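Local structure of methyl-accepting/DNA response regulator (Bacillus cereus, 3D6W) at residues Q47-E50 with Y51-P54; Q97-A100 with S101-R104. The protein probably acts as a phosphorelay response regulator that binds DNA through its LytTr domain, the part of the longer protein present here. All coordinates share one frame; numbering follows the deposited sequence.

Contact 1 (Q47-E50 with Y51-P54); sequences QEFE and YLLP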
loop_
_atom_site.group_PDB
_atom_site.type_symbol
_atom_site.label_atom_id
_atom_site.label_comp_id
_atom_site.label_asym_id
_atom_site.label_seq_id
_atom_site.Cartn_x
_atom_site.Cartn_y
_atom_site.Cartn_z
ATOM N N GLN A 47 10.326 16.915 18.316
ATOM C CA GLN A 47 11.344 17.292 17.354
ATOM C C GLN A 47 11.935 16.040 16.679
ATOM O O GLN A 47 12.069 15.992 15.447
ATOM C CB GLN A 47 12.403 18.175 18.020
ATOM C CG GLN A 47 13.375 18.802 16.996
ATOM C CD GLN A 47 14.613 19.441 17.640
ATOM O OE1 GLN A 47 15.265 20.293 17.042
ATOM N NE2 GLN A 47 14.954 19.005 18.836
ATOM N N GLU A 48 12.271 15.032 17.487
ATOM C CA GLU A 48 12.769 13.768 16.962
ATOM C C GLU A 48 11.743 13.044 16.095
ATOM O O GLU A 48 12.058 12.589 14.991
ATOM C CB GLU A 48 13.258 12.870 18.080
ATOM C CG GLU A 48 14.615 13.397 18.642
ATOM C CD GLU A 48 15.006 12.911 20.061
ATOM O OE1 GLU A 48 14.160 12.452 20.876
ATOM O OE2 GLU A 48 16.213 13.046 20.344
ATOM N N PHE A 49 10.515 12.949 16.570
ATOM C CA PHE A 49 9.444 12.398 15.747
ATOM C C PHE A 49 9.246 13.132 14.419
ATOM O O PHE A 49 8.919 12.506 13.431
ATOM C CB PHE A 49 8.120 12.336 16.521
ATOM C CG PHE A 49 7.957 11.098 17.337
ATOM C CD1 PHE A 49 7.776 9.880 16.729
ATOM C CD2 PHE A 49 7.973 11.151 18.713
ATOM C CE1 PHE A 49 7.615 8.716 17.485
ATOM C CE2 PHE A 49 7.807 10.004 19.466
ATOM C CZ PHE A 49 7.626 8.791 18.849
ATOM N N GLU A 50 9.430 14.443 14.373
ATOM C CA GLU A 50 9.303 15.145 13.096
ATOM C C GLU A 50 10.303 14.661 12.040
ATOM O O GLU A 50 10.037 14.688 10.841
ATOM C CB GLU A 50 9.497 16.644 13.271
ATOM C CG GLU A 50 8.290 17.377 13.748
ATOM C CD GLU A 50 8.449 18.878 13.553
ATOM O OE1 GLU A 50 8.901 19.516 14.524
ATOM O OE2 GLU A 50 8.128 19.392 12.431
ATOM N N TYR A 51 11.479 14.268 12.496
ATOM C CA TYR A 51 12.472 13.718 11.637
ATOM C C TYR A 51 12.035 12.321 11.156
ATOM O O TYR A 51 12.172 11.990 9.991
ATOM C CB TYR A 51 13.844 13.674 12.360
ATOM C CG TYR A 51 14.877 12.839 11.602
ATOM C CD1 TYR A 51 15.568 13.377 10.500
ATOM C CD2 TYR A 51 15.087 11.501 11.923
ATOM C CE1 TYR A 51 16.472 12.618 9.764
ATOM C CE2 TYR A 51 15.981 10.728 11.195
ATOM C CZ TYR A 51 16.684 11.290 10.111
ATOM O OH TYR A 51 17.604 10.510 9.404
ATOM N N LEU A 52 11.488 11.508 12.047
ATOM C CA LEU A 52 11.328 10.093 11.731
ATOM C C LEU A 52 9.991 9.682 11.113
ATOM O O LEU A 52 9.902 8.669 10.423
ATOM C CB LEU A 52 11.692 9.241 12.936
ATOM C CG LEU A 52 10.727 8.966 14.042
ATOM C CD1 LEU A 52 9.905 7.698 13.714
ATOM C CD2 LEU A 52 11.564 8.800 15.377
ATOM N N LEU A 53 8.979 10.503 11.321
ATOM C CA LEU A 53 7.659 10.224 10.842
ATOM C C LEU A 53 7.565 10.702 9.416
ATOM O O LEU A 53 8.184 11.727 9.057
ATOM C CB LEU A 53 6.608 10.915 11.714
ATOM C CG LEU A 53 6.421 10.438 13.172
ATOM C CD1 LEU A 53 5.548 11.433 13.893
ATOM C CD2 LEU A 53 5.851 9.024 13.235
ATOM N N PRO A 54 6.828 9.947 8.581
ATOM C CA PRO A 54 6.688 10.290 7.154
ATOM C C PRO A 54 6.031 11.648 6.923
ATOM O O PRO A 54 4.952 11.923 7.431
ATOM C CB PRO A 54 5.839 9.148 6.568
ATOM C CG PRO A 54 5.435 8.292 7.694
ATOM C CD PRO A 54 6.142 8.695 8.941
#

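Contact 2 (Q97-A100 with S101-R104); sequences QSYA and SYFR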
loop_
_atom_site.group_PDB
_atom_site.type_symbol
_atom_site.label_atom_id
_atom_site.label_comp_id
_atom_site.label_asym_id
_atom_site.label_seq_id
_atom_site.Cartn_x
_atom_site.Cartn_y
_atom_site.Cartn_z
ATOM N N GLN A 97 -1.678 29.612 16.332
ATOM C CA GLN A 97 -1.372 30.785 15.540
ATOM C C GLN A 97 0.013 30.767 14.930
ATOM O O GLN A 97 0.199 31.295 13.850
ATOM C CB GLN A 97 -1.486 32.045 16.399
ATOM C CG GLN A 97 -0.973 33.334 15.764
ATOM C CD GLN A 97 -1.452 34.535 16.567
ATOM O OE1 GLN A 97 -2.062 35.478 16.028
ATOM N NE2 GLN A 97 -1.210 34.491 17.881
ATOM N N SER A 98 0.977 30.179 15.625
ATOM C CA SER A 98 2.336 30.257 15.205
ATOM C C SER A 98 2.677 29.183 14.147
ATOM O O SER A 98 3.610 29.360 13.344
ATOM C CB SER A 98 3.253 30.256 16.427
ATOM O OG SER A 98 3.989 29.074 16.553
ATOM N N TYR A 99 1.890 28.108 14.124
ATOM C CA TYR A 99 1.978 27.062 13.109
ATOM C C TYR A 99 0.924 27.151 11.992
ATOM O O TYR A 99 0.986 26.408 11.008
ATOM C CB TYR A 99 1.846 25.702 13.781
ATOM C CG TYR A 99 3.107 25.266 14.461
ATOM C CD1 TYR A 99 3.428 25.718 15.731
ATOM C CD2 TYR A 99 4.002 24.434 13.821
ATOM C CE1 TYR A 99 4.570 25.307 16.343
ATOM C CE2 TYR A 99 5.103 24.018 14.436
ATOM C CZ TYR A 99 5.387 24.441 15.686
ATOM O OH TYR A 99 6.549 24.037 16.264
ATOM N N ALA A 100 -0.034 28.048 12.133
ATOM C CA ALA A 100 -1.185 28.043 11.245
ATOM C C ALA A 100 -0.803 28.241 9.761
ATOM O O ALA A 100 -1.391 27.591 8.900
ATOM C CB ALA A 100 -2.245 29.061 11.729
ATOM N N SER A 101 0.191 29.095 9.449
ATOM C CA SER A 101 0.601 29.286 8.025
ATOM C C SER A 101 1.308 28.110 7.424
ATOM O O SER A 101 1.031 27.744 6.288
ATOM C CB SER A 101 1.490 30.515 7.823
ATOM O OG SER A 101 0.765 31.667 8.240
ATOM N N TYR A 102 2.228 27.541 8.192
ATOM C CA TYR A 102 2.960 26.338 7.813
ATOM C C TYR A 102 1.944 25.239 7.609
ATOM O O TYR A 102 1.942 24.588 6.582
ATOM C CB TYR A 102 4.003 26.007 8.901
ATOM C CG TYR A 102 4.700 24.675 8.823
ATOM C CD1 TYR A 102 5.773 24.460 7.977
ATOM C CD2 TYR A 102 4.298 23.624 9.663
ATOM C CE1 TYR A 102 6.397 23.200 7.938
ATOM C CE2 TYR A 102 4.906 22.387 9.646
ATOM C CZ TYR A 102 5.956 22.174 8.805
ATOM O OH TYR A 102 6.517 20.902 8.818
ATOM N N PHE A 103 1.017 25.082 8.552
ATOM C CA PHE A 103 0.019 24.032 8.420
ATOM C C PHE A 103 -0.765 24.171 7.103
ATOM O O PHE A 103 -0.838 23.240 6.341
ATOM C CB PHE A 103 -0.921 24.018 9.640
ATOM C CG PHE A 103 -1.938 22.915 9.622
ATOM C CD1 PHE A 103 -1.601 21.627 10.056
ATOM C CD2 PHE A 103 -3.214 23.139 9.155
ATOM C CE1 PHE A 103 -2.517 20.618 10.065
ATOM C CE2 PHE A 103 -4.148 22.139 9.143
ATOM C CZ PHE A 103 -3.812 20.875 9.615
ATOM N N ARG A 104 -1.359 25.324 6.836
ATOM C CA ARG A 104 -2.201 25.452 5.647
ATOM C C ARG A 104 -1.421 25.412 4.336
ATOM O O ARG A 104 -1.923 24.928 3.324
ATOM C CB ARG A 104 -3.075 26.705 5.727
ATOM C CG ARG A 104 -2.400 27.984 5.341
ATOM C CD ARG A 104 -3.295 29.186 5.527
ATOM N NE ARG A 104 -4.552 29.017 4.813
ATOM C CZ ARG A 104 -5.696 29.641 5.087
ATOM N NH1 ARG A 104 -5.794 30.508 6.079
ATOM N NH2 ARG A 104 -6.770 29.367 4.378
HETATM O O HOH W 1 1.524 31.009 11.454
HETATM O O HOH W 2 3.519 29.140 10.539
#

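Contact 1 (Q47-E50 with Y51-P54)
Phe49 and Leu53, one turn apart near the end of helix 46-52, make the dense side of this contact. CB of Phe49 lies 3.8 Å from CD1 of Leu53, and the ring atom CD1 of Phe49 is equally close to CG of Leu53, the two side chains crossing at a slant. Leu53 reaches the ring because its CG stands beside its own backbone N, opposite the carbonyl carbon (chi1 -67°). Leu52 adds its CG 4.1 Å from CD1 of Phe49. Beneath the side chains the backbone closes the last turn: Leu53 N bonds to Phe49 O at 2.9 Å, and Leu52 N to Glu48 O at 3.2 Å, whereas the bond from Tyr51 N to Gln47 O is weak. Leu53 is the first residue to leave helical geometry. Large apolar groups suit the inward side, which rests on Leu24 and Ile66 of the five-stranded sheet; the ring of Phe49 also meets His42 edge-to-face. Gln47, Glu48 and Tyr51 lie on the looser, solvent-facing side, where polar groups cost little. Glu48 bonds back to Ser45 N, and Glu50 pairs with Arg60. The chemistry is thus that of an amphipathic helix, fixed to that sheet by its apolar side and fringed by carboxylates.

Contact 2 (Q97-A100 with S101-R104)
The start of helix 100-107, the last helix of the LytTr domain, forms this contact, with two waters bridging the turn that leads into it. Water 1 donates to Gln97 O and accepts from Ser101 N at 3.1 Å; water 2 links Ser98 O to Tyr102 N in the same manner. Each fills the place of a direct backbone bond between residues four apart, so the N-H groups of Ser101 and Tyr102 are satisfied. Direct bonding takes over one residue later. Phe103 N bonds to Tyr99 O at 2.8 Å, nearly straight and close to the line of the carbonyl, and Arg104 N bonds to Ala100 O at 3.1 Å, here with the donor tilted 29° from the carbonyl plane. Among the side chains, CD2 of Tyr102 comes to the edge of the Tyr99 ring, 4.2 Å from CD2 of Tyr99. Tyr102 holds its ring opposite its backbone N (chi1 170°), while Tyr99 keeps its own beside the backbone N (chi1 -78°), which brings CD2 of Tyr102 near the plane of the Tyr99 ring. Tyrosine suits both places, its ring carbons packing while the residue stays at least partly open to solvent. The small Ala100 and the wholly apolar Phe103 take the buried positions. Phe103 sits between strands 58-62 and 83-87, touching Ile59, Cys61 and Leu85; Ala100 packs on Phe83, Tyr99 reaches Arg60, and Arg104 bonds through NE to Phe109 O and packs on Trp13 of the second subunit.

How the contacts relate
Contact 1 precedes contact 2 along the chain, and both lie within the LytTr DNA-binding domain, their centres about 18 Å apart. The first belongs to helix 46-52, which follows strand 39-42 and precedes strand 58-62 in the chain; the second joins the turn after strand 92-95 to helix 100-107. Strand 58-62, at one edge of the five-stranded sheet, connects them: its Arg60 pairs with Glu50 and also touches Tyr99. The two contacts meet directly as well, with OE2 of Glu50 packing 4.2 Å from OH of Tyr102. Contact 2 also rests on strand 83-87; it therefore bridges the five- and three-stranded sheets, while contact 1 covers the five-stranded one.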